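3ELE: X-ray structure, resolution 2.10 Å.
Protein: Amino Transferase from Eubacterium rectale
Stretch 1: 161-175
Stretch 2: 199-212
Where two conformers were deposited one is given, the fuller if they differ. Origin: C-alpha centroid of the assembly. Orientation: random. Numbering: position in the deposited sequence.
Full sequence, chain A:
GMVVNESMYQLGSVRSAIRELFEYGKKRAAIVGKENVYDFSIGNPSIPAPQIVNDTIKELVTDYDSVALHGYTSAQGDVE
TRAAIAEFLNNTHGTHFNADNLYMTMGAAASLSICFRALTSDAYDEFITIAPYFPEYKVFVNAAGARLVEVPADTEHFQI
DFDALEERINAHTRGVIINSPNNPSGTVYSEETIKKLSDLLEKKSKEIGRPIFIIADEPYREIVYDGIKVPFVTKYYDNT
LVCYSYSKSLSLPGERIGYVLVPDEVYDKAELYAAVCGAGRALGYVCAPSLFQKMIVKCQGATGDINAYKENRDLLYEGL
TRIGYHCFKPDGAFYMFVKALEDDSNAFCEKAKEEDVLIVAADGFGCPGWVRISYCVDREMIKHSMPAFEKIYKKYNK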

# COMPACT_ATOMS: atom_id res chain seq x y z
N ASP A 161 2.49 9.70 31.92
CA ASP A 161 2.62 10.86 32.82
C ASP A 161 1.46 11.76 32.38
O ASP A 161 1.60 12.55 31.43
CB ASP A 161 3.99 11.52 32.64
CG ASP A 161 4.17 12.78 33.48
OD1 ASP A 161 3.19 13.43 33.94
OD2 ASP A 161 5.34 13.15 33.63
N PHE A 162 0.33 11.64 33.07
CA PHE A 162 -0.88 12.41 32.73
C PHE A 162 -0.76 13.92 32.86
O PHE A 162 -1.42 14.64 32.11
CB PHE A 162 -2.12 11.89 33.47
CG PHE A 162 -2.54 10.52 33.02
CD1 PHE A 162 -3.11 10.34 31.74
CD2 PHE A 162 -2.30 9.40 33.82
CE1 PHE A 162 -3.48 9.08 31.29
CE2 PHE A 162 -2.66 8.13 33.37
CZ PHE A 162 -3.25 7.96 32.11
N ASP A 163 0.09 14.40 33.79
CA ASP A 163 0.36 15.84 33.93
C ASP A 163 1.06 16.37 32.66
O ASP A 163 0.60 17.36 32.05
CB ASP A 163 1.19 16.15 35.19
CG ASP A 163 0.37 16.01 36.50
OD1 ASP A 163 -0.83 15.69 36.46
OD2 ASP A 163 0.94 16.25 37.59
N ALA A 164 2.14 15.68 32.26
CA ALA A 164 2.90 16.00 31.06
C ALA A 164 1.99 15.91 29.83
O ALA A 164 1.99 16.83 29.01
CB ALA A 164 4.11 15.04 30.89
N LEU A 165 1.16 14.86 29.73
CA LEU A 165 0.24 14.71 28.59
C LEU A 165 -0.75 15.86 28.51
O LEU A 165 -0.85 16.48 27.47
CB LEU A 165 -0.52 13.37 28.60
CG LEU A 165 -1.64 13.14 27.56
CD1 LEU A 165 -1.20 13.48 26.11
CD2 LEU A 165 -2.18 11.72 27.68
N GLU A 166 -1.45 16.12 29.62
CA GLU A 166 -2.45 17.20 29.69
C GLU A 166 -1.89 18.56 29.29
O GLU A 166 -2.57 19.35 28.63
CB GLU A 166 -3.07 17.27 31.10
CG GLU A 166 -4.20 18.30 31.20
CD GLU A 166 -5.02 18.24 32.47
OE1 GLU A 166 -4.73 17.42 33.37
OE2 GLU A 166 -5.97 19.04 32.56
N GLU A 167 -0.66 18.83 29.73
CA GLU A 167 0.06 20.08 29.43
C GLU A 167 0.36 20.24 27.92
O GLU A 167 0.40 21.36 27.42
CB GLU A 167 1.35 20.14 30.27
CG GLU A 167 2.10 21.47 30.26
CD GLU A 167 3.42 21.44 31.04
OE1 GLU A 167 3.75 20.43 31.72
OE2 GLU A 167 4.16 22.45 30.96
N ARG A 168 0.54 19.12 27.21
CA ARG A 168 0.81 19.13 25.74
C ARG A 168 -0.44 19.06 24.85
O ARG A 168 -0.32 19.08 23.62
CB ARG A 168 1.80 18.02 25.39
CG ARG A 168 3.18 18.31 25.92
CD ARG A 168 4.05 17.10 25.99
NE ARG A 168 5.41 17.45 26.40
CZ ARG A 168 5.79 17.77 27.64
NH1 ARG A 168 4.93 17.81 28.66
NH2 ARG A 168 7.08 18.07 27.86
N ILE A 169 -1.63 18.94 25.45
CA ILE A 169 -2.89 18.94 24.73
C ILE A 169 -3.30 20.40 24.56
O ILE A 169 -3.28 21.15 25.54
CB ILE A 169 -4.02 18.19 25.50
CG1 ILE A 169 -3.76 16.68 25.54
CG2 ILE A 169 -5.39 18.44 24.84
CD1 ILE A 169 -4.69 15.95 26.50
N ASN A 170 -3.70 20.78 23.35
CA ASN A 170 -4.15 22.16 23.02
C ASN A 170 -5.19 22.12 21.88
O ASN A 170 -5.64 21.03 21.47
CB ASN A 170 -2.93 23.06 22.70
CG ASN A 170 -2.06 22.53 21.54
OD1 ASN A 170 -2.49 22.48 20.39
ND2 ASN A 170 -0.83 22.21 21.83
N ALA A 171 -5.57 23.29 21.38
CA ALA A 171 -6.54 23.40 20.28
C ALA A 171 -6.10 22.68 18.99
O ALA A 171 -6.94 22.29 18.23
CB ALA A 171 -6.86 24.88 19.99
N HIS A 172 -4.79 22.52 18.75
CA HIS A 172 -4.27 21.85 17.55
C HIS A 172 -4.18 20.31 17.64
O HIS A 172 -3.94 19.66 16.63
CB HIS A 172 -2.91 22.42 17.15
CG HIS A 172 -2.95 23.89 16.86
ND1 HIS A 172 -3.43 24.40 15.67
CD2 HIS A 172 -2.58 24.96 17.60
CE1 HIS A 172 -3.36 25.72 15.70
NE2 HIS A 172 -2.84 26.08 16.85
N THR A 173 -4.40 19.76 18.83
CA THR A 173 -4.31 18.33 19.10
C THR A 173 -5.48 17.56 18.46
O THR A 173 -6.63 17.70 18.89
CB THR A 173 -4.30 18.02 20.63
OG1 THR A 173 -3.31 18.82 21.28
CG2 THR A 173 -4.00 16.54 20.87
N ARG A 174 -5.15 16.76 17.44
CA ARG A 174 -6.11 15.93 16.71
C ARG A 174 -6.24 14.53 17.26
O ARG A 174 -7.30 13.92 17.16
CB ARG A 174 -5.73 15.84 15.22
CG ARG A 174 -5.47 17.17 14.51
CD ARG A 174 -6.53 18.25 14.78
NE ARG A 174 -7.87 17.68 14.88
CZ ARG A 174 -8.63 17.25 13.87
NH1 ARG A 174 -8.24 17.34 12.60
NH2 ARG A 174 -9.83 16.73 14.17
N GLY A 175 -5.15 14.01 17.84
CA GLY A 175 -5.17 12.69 18.42
C GLY A 175 -3.98 12.30 19.27
O GLY A 175 -2.96 12.97 19.29
N ASP A 199 -10.87 9.63 30.25
CA ASP A 199 -11.47 10.78 30.97
C ASP A 199 -10.80 12.11 30.61
O ASP A 199 -11.49 13.11 30.42
CB ASP A 199 -11.42 10.59 32.49
CG ASP A 199 -12.24 9.40 32.98
OD1 ASP A 199 -13.18 8.94 32.27
OD2 ASP A 199 -11.95 8.92 34.10
N LEU A 200 -9.47 12.12 30.53
CA LEU A 200 -8.70 13.31 30.18
C LEU A 200 -9.04 13.82 28.78
O LEU A 200 -9.34 15.00 28.60
CB LEU A 200 -7.18 13.03 30.27
CG LEU A 200 -6.19 14.15 29.90
CD1 LEU A 200 -6.36 15.40 30.77
CD2 LEU A 200 -4.76 13.59 29.97
N LEU A 201 -9.01 12.92 27.80
CA LEU A 201 -9.30 13.27 26.40
C LEU A 201 -10.74 13.67 26.17
O LEU A 201 -11.00 14.61 25.39
CB LEU A 201 -8.85 12.15 25.46
CG LEU A 201 -7.35 11.82 25.43
CD1 LEU A 201 -7.09 10.83 24.28
CD2 LEU A 201 -6.49 13.05 25.27
N GLU A 202 -11.68 13.00 26.83
CA GLU A 202 -13.10 13.41 26.78
C GLU A 202 -13.27 14.86 27.31
O GLU A 202 -13.96 15.67 26.69
CB GLU A 202 -13.97 12.44 27.60
CG GLU A 202 -15.48 12.72 27.60
CD GLU A 202 -16.22 11.96 28.72
OE1 GLU A 202 -15.81 10.83 29.08
OE2 GLU A 202 -17.22 12.50 29.25
N LYS A 203 -12.64 15.15 28.45
CA LYS A 203 -12.66 16.49 29.07
C LYS A 203 -12.02 17.54 28.14
O LYS A 203 -12.62 18.58 27.90
CB LYS A 203 -11.97 16.45 30.45
CG LYS A 203 -11.61 17.78 31.12
CD LYS A 203 -10.68 17.55 32.33
CE LYS A 203 -9.60 18.63 32.49
NZ LYS A 203 -8.49 18.13 33.37
N LYS A 204 -10.81 17.26 27.62
CA LYS A 204 -10.12 18.20 26.69
C LYS A 204 -10.83 18.35 25.34
O LYS A 204 -10.76 19.43 24.75
CB LYS A 204 -8.65 17.83 26.48
CG LYS A 204 -7.78 17.84 27.75
CD LYS A 204 -7.62 19.20 28.43
CE LYS A 204 -6.88 20.20 27.61
NZ LYS A 204 -6.57 21.42 28.43
N SER A 205 -11.52 17.30 24.87
CA SER A 205 -12.32 17.35 23.64
C SER A 205 -13.46 18.37 23.77
O SER A 205 -13.70 19.13 22.84
CB SER A 205 -12.91 15.98 23.27
OG SER A 205 -11.91 15.06 22.87
N LYS A 206 -14.13 18.36 24.92
CA LYS A 206 -15.19 19.33 25.22
C LYS A 206 -14.63 20.76 25.30
O LYS A 206 -15.21 21.65 24.70
CB LYS A 206 -15.95 18.96 26.52
CG LYS A 206 -16.90 17.77 26.40
CD LYS A 206 -17.54 17.49 27.78
CE LYS A 206 -18.76 16.56 27.69
NZ LYS A 206 -18.47 15.28 26.97
N GLU A 207 -13.50 20.96 26.00
CA GLU A 207 -12.84 22.28 26.08
C GLU A 207 -12.48 22.86 24.71
O GLU A 207 -12.72 24.03 24.49
CB GLU A 207 -11.56 22.25 26.91
CG GLU A 207 -11.74 22.02 28.41
CD GLU A 207 -10.40 21.86 29.16
OE1 GLU A 207 -9.31 22.15 28.58
OE2 GLU A 207 -10.44 21.44 30.35
N ILE A 208 -11.88 22.05 23.82
CA ILE A 208 -11.51 22.55 22.49
C ILE A 208 -12.67 22.54 21.47
O ILE A 208 -12.49 23.01 20.35
CB ILE A 208 -10.25 21.85 21.90
CG1 ILE A 208 -10.51 20.42 21.42
CG2 ILE A 208 -9.11 21.88 22.92
CD1 ILE A 208 -9.31 19.78 20.72
N GLY A 209 -13.84 22.00 21.84
CA GLY A 209 -14.99 21.88 20.94
C GLY A 209 -14.75 20.92 19.79
O GLY A 209 -15.35 21.07 18.72
N ARG A 210 -13.89 19.92 19.99
CA ARG A 210 -13.52 19.02 18.90
C ARG A 210 -12.98 17.69 19.40
O ARG A 210 -12.18 17.71 20.34
CB ARG A 210 -12.44 19.72 18.08
CG ARG A 210 -12.20 19.13 16.75
CD ARG A 210 -11.48 20.14 15.91
NE ARG A 210 -11.10 19.62 14.59
CZ ARG A 210 -10.32 20.26 13.72
NH1 ARG A 210 -10.07 19.69 12.54
NH2 ARG A 210 -9.77 21.45 14.00
N PRO A 211 -13.37 16.56 18.78
CA PRO A 211 -12.86 15.26 19.21
C PRO A 211 -11.34 15.08 19.11
O PRO A 211 -10.76 15.45 18.09
CB PRO A 211 -13.54 14.28 18.25
CG PRO A 211 -14.77 14.98 17.81
CD PRO A 211 -14.33 16.39 17.66
N ILE A 212 -10.72 14.55 20.17
CA ILE A 212 -9.30 14.18 20.16
C ILE A 212 -9.39 12.66 20.07
O ILE A 212 -9.88 12.01 20.99
CB ILE A 212 -8.54 14.58 21.43
CG1 ILE A 212 -8.58 16.10 21.64
CG2 ILE A 212 -7.07 14.11 21.36
CD1 ILE A 212 -8.09 16.55 23.00
O HOH W 1 -3.58 21.73 28.27
O HOH W 2 -9.12 17.57 18.07

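How do the two backbones lie against each other? Helix 162-167 and helix 199-208 run in nearly the same direction, their axes 21° apart and 11.2 Å at closest approach. Beyond the helices the chains draw closer, until the CA atoms of Gly 175 and Ile 212 are 4.7 Å apart.

What fills the space between the helices? Leu 200 is the main bump. Its CD2 sits at the edge of the Phe 162 ring, 4.1 Å from Phe 162 CD1, and 3.9 Å from Leu 165 CD2, while its CG lies 4.1 Å from Ile 169 CD1. Ile 169 in turn reaches into a hollow lined by Leu 201, Lys 204 and Ile 212: its CD1 meets Leu 201 CD2 at 3.6 Å, and its CG2 meets Lys 204 CE at 3.6 Å and Ile 212 CD1 at 3.8 Å.

How are the charges at the border used? Lys 203 NZ donates to Glu 166 OE2 at 2.8 Å, a salt bridge beside Leu 200, whose CD1 touches Glu 166 CD at 3.6 Å. Lys 204 lays its methylenes on Ile 169 and sends NZ to Glu 207 OE1, 2.8 Å away. The same NZ donates to water 1, which in turn donates to the carbonyls of Glu 166 and Ile 169, tying the backbone at Glu 166 and Ile 169 to the second helix.

What closes the far end? Ile 208 packs against the turn from Asn 170 to Thr 173, its CG2 4.0 Å from Ala 171 CA. Gly 175 CA lies 3.8 Å from Ile 212 CG2. Water 2 bridges the carbonyls of Thr 173 and Pro 211. Nearby, each guanidinium of Arg 174 and Arg 210 lies over one face of the other, tilted, with Arg 174 NH1 3.0 Å from Arg 210 NH1; the like charges are not joined by a hydrogen bond, since both atoms are donors.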